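Local atomic coordinates of hypothetical UPF0204 protein AF0625 (Archaeoglobus fulgidus, PDB entry 1YQE), a protein that probably hydrolyses D-aminoacyl-tRNAs to D-amino acids and free tRNA, countering the toxicity of such mischarged tRNAs, as a zinc-dependent deacylase. Residues 19-24 against 170-174; 43-47 against 178-182; 79-85 against 158-164; 86-92 against 133-139. One frame throughout, in Å; residues are numbered along the deposited sequence.

Interaction 1 (19-24 against 170-174); sequences NIKDNL and AEVVA
Ala170 sets its methyl against Asn19 and Ile20, in the middle of helix 15-24, with CB 3.5 Å from Asn19 CB and 4.0 Å from Ile20 CG1. Alanines one turn apart, Ala170 and Ala174, face the other helix, and the segment axes come within 8.2 Å, crossing at -55°. Next comes Glu171, whose aliphatic part faces the amide of Asn23: Asn23 OD1 lies 3.4 Å from Glu171 CG, and the amide and carboxylate planes are nearly perpendicular. No hydrogen bond joins them. Asn23 ND2 instead turns back to Asn19 O in its own helix, a weak, bent bond of 2.7 Å, while the carboxylate of Glu171 reaches Arg130. Val173 meets Ile20; with Val173 CG1 anti to the backbone N (chi1 166°), that methyl comes 3.9 Å from Ile20 CD1. Ala174 closes the series. Its CB is 3.5 Å from Asn23 CB and 3.4 Å from Leu24 CD1, the latter tighter than ordinary van der Waals contact. The interface is therefore mostly apolar, with two alanines of helix 167-182 fitted against helix 15-24. Beyond it, Leu24 also touches Val8 of strand 6-11, and Val173 rests on Tyr120 of helix 114-125.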
# COMPACT_ATOMS: atom_id res chain seq x y z
N ASN A 19 14.39 9.56 6.36
CA ASN A 19 14.26 10.87 5.73
C ASN A 19 12.80 11.27 5.64
O ASN A 19 12.47 12.45 5.78
CB ASN A 19 14.90 10.87 4.34
CG ASN A 19 16.41 10.85 4.39
OD1 ASN A 19 17.02 11.48 5.25
ND2 ASN A 19 17.03 10.14 3.45
N ILE A 20 11.92 10.30 5.41
CA ILE A 20 10.50 10.58 5.33
C ILE A 20 10.08 11.04 6.72
O ILE A 20 9.35 12.02 6.87
CB ILE A 20 9.68 9.31 4.93
CG1 ILE A 20 9.99 8.93 3.47
CG2 ILE A 20 8.18 9.56 5.13
CD1 ILE A 20 9.41 7.61 3.03
N LYS A 21 10.56 10.33 7.73
CA LYS A 21 10.25 10.66 9.12
C LYS A 21 10.66 12.09 9.46
O LYS A 21 9.87 12.85 10.01
CB LYS A 21 10.96 9.71 10.08
CG LYS A 21 10.61 9.97 11.53
CD LYS A 21 11.57 9.28 12.49
CE LYS A 21 12.96 9.89 12.43
NZ LYS A 21 13.88 9.23 13.39
N ASP A 22 11.90 12.45 9.13
CA ASP A 22 12.39 13.79 9.42
C ASP A 22 11.49 14.88 8.82
O ASP A 22 11.27 15.92 9.44
CB ASP A 22 13.82 13.98 8.91
CG ASP A 22 14.83 13.15 9.68
OD1 ASP A 22 14.72 13.08 10.92
OD2 ASP A 22 15.75 12.59 9.05
N ASN A 23 10.98 14.64 7.62
CA ASN A 23 10.11 15.62 6.97
C ASN A 23 8.74 15.68 7.64
O ASN A 23 8.18 16.76 7.82
CB ASN A 23 9.97 15.28 5.48
CG ASN A 23 11.23 15.62 4.70
OD1 ASN A 23 11.58 16.79 4.53
ND2 ASN A 23 11.91 14.59 4.21
N LEU A 24 8.21 14.51 8.01
CA LEU A 24 6.92 14.41 8.68
C LEU A 24 6.95 15.13 10.03
O LEU A 24 5.95 15.68 10.48
CB LEU A 24 6.56 12.93 8.89
CG LEU A 24 5.41 12.25 8.13
CD1 LEU A 24 5.24 12.83 6.74
CD2 LEU A 24 5.70 10.76 8.05
N ALA A 170 12.01 12.19 -0.42
CA ALA A 170 11.38 11.88 0.87
C ALA A 170 10.43 12.99 1.29
O ALA A 170 9.42 12.74 1.93
CB ALA A 170 12.45 11.67 1.93
N GLU A 171 10.78 14.22 0.93
CA GLU A 171 9.98 15.38 1.27
C GLU A 171 8.67 15.37 0.47
O GLU A 171 7.61 15.74 0.97
CB GLU A 171 10.79 16.66 0.99
CG GLU A 171 10.27 17.93 1.65
CD GLU A 171 9.01 18.45 1.00
OE1 GLU A 171 8.90 18.36 -0.24
OE2 GLU A 171 8.13 18.95 1.73
N VAL A 172 8.76 14.93 -0.79
CA VAL A 172 7.59 14.84 -1.64
C VAL A 172 6.65 13.76 -1.10
O VAL A 172 5.44 13.95 -1.05
CB VAL A 172 7.98 14.54 -3.10
CG1 VAL A 172 6.74 14.20 -3.92
CG2 VAL A 172 8.67 15.75 -3.71
N VAL A 173 7.22 12.64 -0.69
CA VAL A 173 6.43 11.55 -0.14
C VAL A 173 5.75 12.00 1.15
O VAL A 173 4.57 11.71 1.37
CB VAL A 173 7.30 10.31 0.18
CG1 VAL A 173 6.51 9.32 1.06
CG2 VAL A 173 7.73 9.63 -1.11
N ALA A 174 6.50 12.70 2.00
CA ALA A 174 5.96 13.18 3.27
C ALA A 174 4.78 14.11 3.04
O ALA A 174 3.77 14.02 3.74
CB ALA A 174 7.05 13.90 4.06

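Interaction 2 (43-47 against 178-182); sequences SDEFY and LDAIR
Glu45 OE1 takes the N-H of Arg182 NE at 2.8 Å (152° at the hydrogen), a salt bridge between the loop and the last turn of the helix. The arginine approaches the anti side of this oxygen, somewhat out of the carboxylate plane, and the two flat groups stand perpendicular. Glu45 gets there through a bend: CG runs anti to the backbone N and the chain then folds at chi2 (68°). Arg182 comes out straight, its guanidinium lying over Leu178 CD2 of the preceding turn. With an alanine in place of Glu45, Arg182 NE would probably lose its charged mate and the guanidinium would be freer to swing. Deeper in, Phe46 supplies the apolar half. Ile181 CD1 sits over one face of the ring toward its rim, 4.1 Å from Phe46 CG, and Leu178 CD1 comes obliquely to 3.8 Å from Phe46 CE2. The loop shape is held by Ser43 OG, which donates to Phe46 O at 2.7 Å and receives a weak bond from Glu45 N. Phe30 meets the Phe46 ring edge-to-face. This is the turn of a beta hairpin, linking strands 38-42 and 47-51, laid against a helix that covers the sheet of an alpha/beta fold.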
# COMPACT_ATOMS: atom_id res chain seq x y z
N SER A 43 1.52 13.96 18.35
CA SER A 43 1.03 15.28 18.02
C SER A 43 -0.48 15.14 17.94
O SER A 43 -1.01 14.03 18.04
CB SER A 43 1.59 15.76 16.68
OG SER A 43 1.06 15.00 15.60
N ASP A 44 -1.19 16.25 17.75
CA ASP A 44 -2.64 16.21 17.65
C ASP A 44 -3.09 16.03 16.21
O ASP A 44 -4.28 16.03 15.91
CB ASP A 44 -3.25 17.49 18.23
CG ASP A 44 -2.66 18.74 17.61
OD1 ASP A 44 -2.54 18.80 16.37
OD2 ASP A 44 -2.33 19.67 18.37
N GLU A 45 -2.12 15.88 15.30
CA GLU A 45 -2.41 15.70 13.89
C GLU A 45 -2.35 14.21 13.55
O GLU A 45 -3.36 13.60 13.18
CB GLU A 45 -1.39 16.48 13.05
CG GLU A 45 -1.76 16.64 11.58
CD GLU A 45 -2.97 17.53 11.37
OE1 GLU A 45 -3.40 17.68 10.21
OE2 GLU A 45 -3.48 18.09 12.37
N PHE A 46 -1.16 13.64 13.66
CA PHE A 46 -0.97 12.22 13.38
C PHE A 46 0.17 11.68 14.25
O PHE A 46 0.83 12.44 14.94
CB PHE A 46 -0.69 12.01 11.89
CG PHE A 46 0.56 12.68 11.40
CD1 PHE A 46 1.76 11.98 11.33
CD2 PHE A 46 0.53 14.01 10.99
CE1 PHE A 46 2.92 12.60 10.87
CE2 PHE A 46 1.69 14.64 10.52
CZ PHE A 46 2.89 13.93 10.46
N TYR A 47 0.38 10.37 14.19
CA TYR A 47 1.42 9.72 14.98
C TYR A 47 2.53 9.16 14.11
O TYR A 47 2.34 8.92 12.92
CB TYR A 47 0.83 8.56 15.77
CG TYR A 47 -0.15 8.93 16.86
CD1 TYR A 47 -1.12 8.02 17.29
CD2 TYR A 47 -0.09 10.17 17.50
CE1 TYR A 47 -1.98 8.33 18.33
CE2 TYR A 47 -0.95 10.49 18.54
CZ TYR A 47 -1.89 9.56 18.95
OH TYR A 47 -2.75 9.86 19.99
N LEU A 178 0.89 13.57 4.19
CA LEU A 178 0.13 14.51 5.01
C LEU A 178 -1.22 14.81 4.36
O LEU A 178 -2.23 14.89 5.05
CB LEU A 178 0.91 15.81 5.22
CG LEU A 178 0.26 16.83 6.16
CD1 LEU A 178 -0.03 16.18 7.51
CD2 LEU A 178 1.19 18.03 6.34
N ASP A 179 -1.23 14.96 3.03
CA ASP A 179 -2.47 15.22 2.31
C ASP A 179 -3.41 14.02 2.41
O ASP A 179 -4.63 14.18 2.52
CB ASP A 179 -2.20 15.50 0.83
CG ASP A 179 -1.65 16.89 0.59
OD1 ASP A 179 -1.60 17.69 1.55
OD2 ASP A 179 -1.26 17.17 -0.56
N ALA A 180 -2.84 12.82 2.37
CA ALA A 180 -3.64 11.60 2.47
C ALA A 180 -4.25 11.51 3.86
O ALA A 180 -5.42 11.17 4.03
CB ALA A 180 -2.78 10.38 2.19
N ILE A 181 -3.44 11.82 4.87
CA ILE A 181 -3.88 11.77 6.26
C ILE A 181 -5.03 12.74 6.55
O ILE A 181 -5.92 12.44 7.34
CB ILE A 181 -2.69 12.05 7.21
CG1 ILE A 181 -1.81 10.79 7.31
CG2 ILE A 181 -3.18 12.49 8.58
CD1 ILE A 181 -0.40 11.06 7.81
N ARG A 182 -5.01 13.90 5.90
CA ARG A 182 -6.05 14.91 6.11
C ARG A 182 -7.25 14.77 5.17
O ARG A 182 -8.30 15.39 5.40
CB ARG A 182 -5.46 16.31 5.95
CG ARG A 182 -4.43 16.70 7.00
CD ARG A 182 -3.80 18.04 6.63
NE ARG A 182 -2.85 18.54 7.63
CZ ARG A 182 -2.06 19.59 7.44
NH1 ARG A 182 -2.10 20.26 6.29
NH2 ARG A 182 -1.24 19.99 8.40

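Interaction 3 (79-85 against 158-164); sequences RHSSKDG and GSTEEEW. With POP (pyrophosphate 2-), chain B.
Arg79 and Trp164 make the dense end of this contact. Arg79 CD rides over the middle of the indole, 3.6 Å from the centroid of the Trp164 six-membered ring, and Arg79 CZ follows at 4.9 Å in a cation-pi arrangement, the planes 36° apart. The opposite face of the indole lies on the backbone of its own helix, at Thr160 O and Glu161 N, so the ring is sandwiched. Its rotation is fixed further by Trp164 NE1, which donates to His80 O at 3.1 Å, in the ring plane but from above the carbonyl plane. Holding the arginine here leaves Arg79 NH1 to bond pyrophosphate O1 at 2.9 Å; Ser81 N grips O5 of the same ligand and His80 ND1 adds a weak bond to it. The segments take in the C-terminal ends of neighbouring parallel strands, 73-81 and 152-159, and the second runs on into a helix opened by a capping box: Thr160 OG1 accepts from Glu162 N, and Glu163 OE1 is gripped by Ser159 N, Thr160 N and Thr160 OG1. Ser82 N bonds Ser159 O at 3.1 Å, and the buried Ser159 still packs on Ser82. Farther along the type I turn Ser82-Gly85 the fit slackens, Gly85 CA lying 3.8 Å from Thr160 CG2. Water takes over: one molecule bridges Gly85 O (2.8 Å) and Glu163 OE2, another donates to Ser159 O.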
# COMPACT_ATOMS: atom_id res chain seq x y z
N ARG A 79 11.96 2.10 2.14
CA ARG A 79 12.66 2.17 0.88
C ARG A 79 12.17 1.00 0.04
O ARG A 79 11.54 0.07 0.55
CB ARG A 79 14.17 2.02 1.11
CG ARG A 79 14.55 0.72 1.80
CD ARG A 79 16.06 0.63 1.99
NE ARG A 79 16.43 -0.47 2.88
CZ ARG A 79 16.26 -1.76 2.60
NH1 ARG A 79 15.74 -2.12 1.44
NH2 ARG A 79 16.62 -2.68 3.48
N HIS A 80 12.43 1.06 -1.26
CA HIS A 80 12.06 -0.02 -2.17
C HIS A 80 13.35 -0.42 -2.89
O HIS A 80 14.00 0.42 -3.51
CB HIS A 80 11.02 0.43 -3.19
CG HIS A 80 10.82 -0.55 -4.31
ND1 HIS A 80 10.39 -1.85 -4.09
CD2 HIS A 80 11.05 -0.45 -5.64
CE1 HIS A 80 10.37 -2.50 -5.24
NE2 HIS A 80 10.77 -1.68 -6.20
N SER A 81 13.72 -1.69 -2.79
CA SER A 81 14.93 -2.17 -3.44
C SER A 81 14.59 -2.98 -4.68
O SER A 81 13.78 -3.90 -4.63
CB SER A 81 15.74 -3.02 -2.46
OG SER A 81 16.97 -3.43 -3.04
N SER A 82 15.20 -2.63 -5.81
CA SER A 82 14.95 -3.34 -7.05
C SER A 82 16.19 -3.37 -7.93
O SER A 82 16.98 -2.43 -7.94
CB SER A 82 13.80 -2.69 -7.82
OG SER A 82 13.53 -3.39 -9.02
N LYS A 83 16.36 -4.48 -8.65
CA LYS A 83 17.50 -4.65 -9.53
C LYS A 83 17.40 -3.81 -10.80
O LYS A 83 18.38 -3.67 -11.53
CB LYS A 83 17.65 -6.14 -9.90
CG LYS A 83 16.40 -6.77 -10.49
CD LYS A 83 16.61 -8.25 -10.75
CE LYS A 83 15.33 -8.93 -11.22
NZ LYS A 83 14.88 -8.43 -12.55
N ASP A 84 16.22 -3.26 -11.06
CA ASP A 84 16.04 -2.43 -12.25
C ASP A 84 16.65 -1.04 -12.03
O ASP A 84 16.83 -0.29 -12.98
CB ASP A 84 14.56 -2.30 -12.63
CG ASP A 84 13.70 -1.70 -11.52
OD1 ASP A 84 14.10 -0.66 -10.93
OD2 ASP A 84 12.61 -2.25 -11.26
N GLY A 85 16.95 -0.72 -10.78
CA GLY A 85 17.55 0.56 -10.45
C GLY A 85 16.77 1.80 -10.86
O GLY A 85 17.31 2.90 -10.84
N GLY A 158 12.01 4.10 -4.47
CA GLY A 158 13.26 3.49 -4.91
C GLY A 158 13.89 3.97 -6.21
O GLY A 158 13.58 5.04 -6.72
N SER A 159 14.95 2.95 -6.33
CA SER A 159 15.14 1.51 -6.15
C SER A 159 16.49 1.17 -5.53
O SER A 159 16.75 0.02 -5.18
CB SER A 159 15.00 0.78 -7.49
OG SER A 159 13.67 0.82 -7.97
N THR A 160 17.35 2.18 -5.41
CA THR A 160 18.67 1.97 -4.83
C THR A 160 18.98 3.03 -3.78
O THR A 160 18.18 3.92 -3.51
CB THR A 160 19.78 2.04 -5.90
OG1 THR A 160 20.07 3.42 -6.21
CG2 THR A 160 19.33 1.33 -7.17
N GLU A 161 20.17 2.91 -3.19
CA GLU A 161 20.64 3.83 -2.16
C GLU A 161 20.63 5.28 -2.65
O GLU A 161 20.43 6.21 -1.87
CB GLU A 161 22.05 3.44 -1.72
CG GLU A 161 22.55 4.16 -0.47
CD GLU A 161 21.75 3.80 0.76
OE1 GLU A 161 21.73 2.60 1.13
OE2 GLU A 161 21.14 4.70 1.37
N GLU A 162 20.86 5.47 -3.94
CA GLU A 162 20.86 6.81 -4.51
C GLU A 162 19.52 7.49 -4.25
O GLU A 162 19.46 8.66 -3.88
CB GLU A 162 21.12 6.76 -6.01
CG GLU A 162 22.59 6.76 -6.38
CD GLU A 162 23.31 7.99 -5.86
OE1 GLU A 162 22.83 9.11 -6.13
OE2 GLU A 162 24.35 7.83 -5.19
N GLU A 163 18.44 6.73 -4.43
CA GLU A 163 17.10 7.26 -4.22
C GLU A 163 16.71 7.28 -2.74
O GLU A 163 16.01 8.19 -2.29
CB GLU A 163 16.08 6.44 -5.01
CG GLU A 163 16.24 6.51 -6.52
CD GLU A 163 17.49 5.81 -7.02
OE1 GLU A 163 17.67 4.62 -6.69
OE2 GLU A 163 18.29 6.44 -7.75
N TRP A 164 17.17 6.29 -1.98
CA TRP A 164 16.83 6.23 -0.56
C TRP A 164 17.38 7.44 0.21
O TRP A 164 16.77 7.90 1.18
CB TRP A 164 17.37 4.95 0.08
CG TRP A 164 17.03 3.69 -0.66
CD1 TRP A 164 15.98 3.47 -1.51
CD2 TRP A 164 17.76 2.45 -0.62
NE1 TRP A 164 16.00 2.19 -1.99
CE2 TRP A 164 17.09 1.54 -1.46
CE3 TRP A 164 18.92 2.03 0.05
CZ2 TRP A 164 17.54 0.23 -1.65
CZ3 TRP A 164 19.36 0.73 -0.13
CH2 TRP A 164 18.67 -0.16 -0.98
P1 POP B . 13.39 -4.60 1.37
O1 POP B . 14.69 -4.66 0.57
O2 POP B . 13.66 -3.81 2.66
O3 POP B . 12.92 -5.99 1.77
O POP B . 12.21 -3.77 0.56
P2 POP B . 11.36 -4.37 -0.74
O4 POP B . 11.84 -5.72 -1.19
O5 POP B . 11.45 -3.40 -1.88
O6 POP B . 9.84 -4.37 -0.21
O HOH W 1 19.25 -1.58 -4.72
O HOH W 2 19.40 4.62 -9.95

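Interaction 4 (86-92 against 133-139)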
# COMPACT_ATOMS: atom_id res chain seq x y z
N ARG A 86 15.50 1.63 -11.23
CA ARG A 86 14.67 2.75 -11.64
C ARG A 86 14.34 3.68 -10.47
O ARG A 86 14.26 3.24 -9.32
CB ARG A 86 13.36 2.25 -12.25
CG ARG A 86 13.50 1.50 -13.56
CD ARG A 86 12.18 0.86 -13.94
NE ARG A 86 11.09 1.83 -13.87
CZ ARG A 86 9.81 1.53 -14.06
NH1 ARG A 86 9.44 0.29 -14.33
NH2 ARG A 86 8.89 2.49 -13.98
N LYS A 87 14.14 4.96 -10.76
CA LYS A 87 13.79 5.92 -9.72
C LYS A 87 12.26 5.94 -9.67
O LYS A 87 11.60 6.42 -10.59
CB LYS A 87 14.32 7.32 -10.08
CG LYS A 87 15.84 7.42 -10.10
CD LYS A 87 16.29 8.84 -10.42
CE LYS A 87 17.80 8.98 -10.39
NZ LYS A 87 18.35 8.76 -9.02
N ILE A 88 11.70 5.40 -8.59
CA ILE A 88 10.26 5.34 -8.48
C ILE A 88 9.68 5.55 -7.09
O ILE A 88 10.37 5.40 -6.08
CB ILE A 88 9.73 3.96 -8.97
CG1 ILE A 88 10.50 2.84 -8.28
CG2 ILE A 88 9.86 3.85 -10.49
CD1 ILE A 88 10.05 1.44 -8.69
N PHE A 89 8.41 5.93 -7.07
CA PHE A 89 7.65 6.11 -5.84
C PHE A 89 6.66 4.94 -5.96
O PHE A 89 6.03 4.80 -7.00
CB PHE A 89 6.86 7.42 -5.86
CG PHE A 89 7.71 8.65 -5.75
CD1 PHE A 89 8.43 8.91 -4.59
CD2 PHE A 89 7.76 9.57 -6.80
CE1 PHE A 89 9.19 10.07 -4.47
CE2 PHE A 89 8.52 10.73 -6.68
CZ PHE A 89 9.23 10.98 -5.51
N THR A 90 6.53 4.11 -4.94
CA THR A 90 5.59 3.00 -5.06
C THR A 90 4.62 2.88 -3.90
O THR A 90 4.82 3.46 -2.83
CB THR A 90 6.31 1.64 -5.20
OG1 THR A 90 6.90 1.27 -3.95
CG2 THR A 90 7.40 1.71 -6.27
N VAL A 91 3.55 2.14 -4.15
CA VAL A 91 2.53 1.86 -3.16
C VAL A 91 2.11 0.41 -3.34
O VAL A 91 1.98 -0.08 -4.46
CB VAL A 91 1.28 2.76 -3.35
CG1 VAL A 91 0.17 2.31 -2.40
CG2 VAL A 91 1.63 4.21 -3.08
N HIS A 92 1.94 -0.28 -2.22
CA HIS A 92 1.50 -1.67 -2.24
C HIS A 92 1.10 -2.10 -0.84
O HIS A 92 1.47 -1.45 0.15
CB HIS A 92 2.60 -2.61 -2.75
CG HIS A 92 3.61 -3.00 -1.71
ND1 HIS A 92 4.71 -2.23 -1.41
CD2 HIS A 92 3.68 -4.09 -0.91
CE1 HIS A 92 5.42 -2.83 -0.47
NE2 HIS A 92 4.82 -3.96 -0.16
N GLU A 133 12.65 13.15 -12.87
CA GLU A 133 13.37 11.90 -13.12
C GLU A 133 12.69 10.71 -12.45
O GLU A 133 13.08 9.56 -12.68
CB GLU A 133 14.82 12.01 -12.64
CG GLU A 133 15.00 11.90 -11.13
CD GLU A 133 14.76 13.21 -10.39
OE1 GLU A 133 13.89 14.00 -10.82
OE2 GLU A 133 15.43 13.43 -9.36
N PHE A 134 11.69 10.98 -11.62
CA PHE A 134 10.97 9.92 -10.92
C PHE A 134 9.65 9.58 -11.58
O PHE A 134 9.02 10.42 -12.23
CB PHE A 134 10.70 10.31 -9.46
CG PHE A 134 11.82 9.99 -8.53
CD1 PHE A 134 13.00 10.72 -8.56
CD2 PHE A 134 11.70 8.95 -7.61
CE1 PHE A 134 14.05 10.42 -7.69
CE2 PHE A 134 12.74 8.64 -6.74
CZ PHE A 134 13.92 9.38 -6.78
N GLU A 135 9.22 8.34 -11.39
CA GLU A 135 7.96 7.88 -11.95
C GLU A 135 7.18 7.18 -10.85
O GLU A 135 7.78 6.60 -9.95
CB GLU A 135 8.24 6.92 -13.11
CG GLU A 135 7.00 6.44 -13.84
CD GLU A 135 7.34 5.54 -15.01
OE1 GLU A 135 8.06 5.99 -15.92
OE2 GLU A 135 6.88 4.37 -15.01
N PHE A 136 5.86 7.25 -10.91
CA PHE A 136 5.05 6.56 -9.92
C PHE A 136 4.54 5.24 -10.47
O PHE A 136 4.25 5.12 -11.65
CB PHE A 136 3.82 7.38 -9.51
CG PHE A 136 2.80 6.55 -8.77
CD1 PHE A 136 3.04 6.12 -7.47
CD2 PHE A 136 1.65 6.11 -9.42
CE1 PHE A 136 2.16 5.27 -6.82
CE2 PHE A 136 0.76 5.25 -8.78
CZ PHE A 136 1.02 4.83 -7.47
N THR A 137 4.42 4.25 -9.59
CA THR A 137 3.91 2.96 -10.00
C THR A 137 3.41 2.18 -8.79
O THR A 137 3.92 2.31 -7.68
CB THR A 137 4.99 2.12 -10.72
OG1 THR A 137 4.37 0.96 -11.29
CG2 THR A 137 6.07 1.67 -9.74
N MET A 138 2.37 1.39 -9.02
CA MET A 138 1.84 0.55 -7.98
C MET A 138 2.74 -0.68 -8.01
O MET A 138 3.47 -0.90 -8.98
CB MET A 138 0.41 0.11 -8.31
CG MET A 138 -0.65 1.17 -8.14
SD MET A 138 -0.82 1.67 -6.42
CE MET A 138 -1.60 0.21 -5.72
N GLU A 139 2.70 -1.45 -6.94
CA GLU A 139 3.42 -2.71 -6.86
C GLU A 139 2.32 -3.68 -6.47
O GLU A 139 1.42 -3.32 -5.72
CB GLU A 139 4.47 -2.69 -5.75
CG GLU A 139 5.81 -2.09 -6.11
CD GLU A 139 6.80 -2.21 -4.98
OE1 GLU A 139 7.11 -3.35 -4.58
OE2 GLU A 139 7.28 -1.16 -4.48
O HOH W 3 17.64 11.91 -9.00
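Phe89 and Phe136 are paired across two neighbouring parallel strands, 88-92 and 135-138, joined through helix 114-125 as a beta-alpha-beta crossover; 135-138 is an edge strand of the mixed sheet. Backbone bonds carry the pairing. Glu135 N binds Lys87 O, Phe89 N binds Glu135 O at 3.0 Å, Thr137 N binds Phe89 O, and Glu139 N binds Val91 O at 2.9 Å. The apolar contacts lie mainly on the face bearing Phe89, Val91 and Phe136, against which helix 114-125 packs. Phe136 turns its edge to Val91 CG2, 3.9 Å from Phe136 CE1. Near the start of the strands the Phe134 ring carries Lys87 CB squarely over one face, 3.7 Å from the centroid, and leans obliquely on the Phe89 ring, the centroids 4.8 Å apart and the planes at 31°. With an alanine at Phe134, the face under Lys87 CB would be gone and Phe89 would probably be left with a gap beside its ring. Charged contacts sit at the ends. Arg86 NH2 meets Glu135 OE2 at 2.9 Å in a salt bridge, with the two groups' planes 63° apart. Lys87 CD touches Glu133 CG; a water links their polar ends, Lys87 NZ weakly, while their salt bridges go to Glu163 and Lys131. At the other end, where His92 approaches the pyrophosphate, Thr90 OG1 donates to Glu139 OE2 at a doubtfully short 2.5 Å, and His92 CB lies 3.5 Å from Glu139 CB.

Overall arrangement
Interactions 1 and 2 share helix 167-182: the first is buried and almost purely apolar, while the second, near the helix's end, pairs an aromatic contact with a more exposed salt bridge. They meet where Leu24 O packs on Phe46 CZ. Interactions 3 and 4 belong to the other half of the mixed sheet, their centres about 10 Å apart, and are linked through strands 152-159 and 88-92 and by the Glu163-Lys87 salt bridge. Interaction 4 is mostly core and bonded through its backbone; interaction 3 is partly open, water-bridged, and holds the pyrophosphate. Interaction 1 reaches both: Asn19 toward Trp164 O, and Val173 against Phe89.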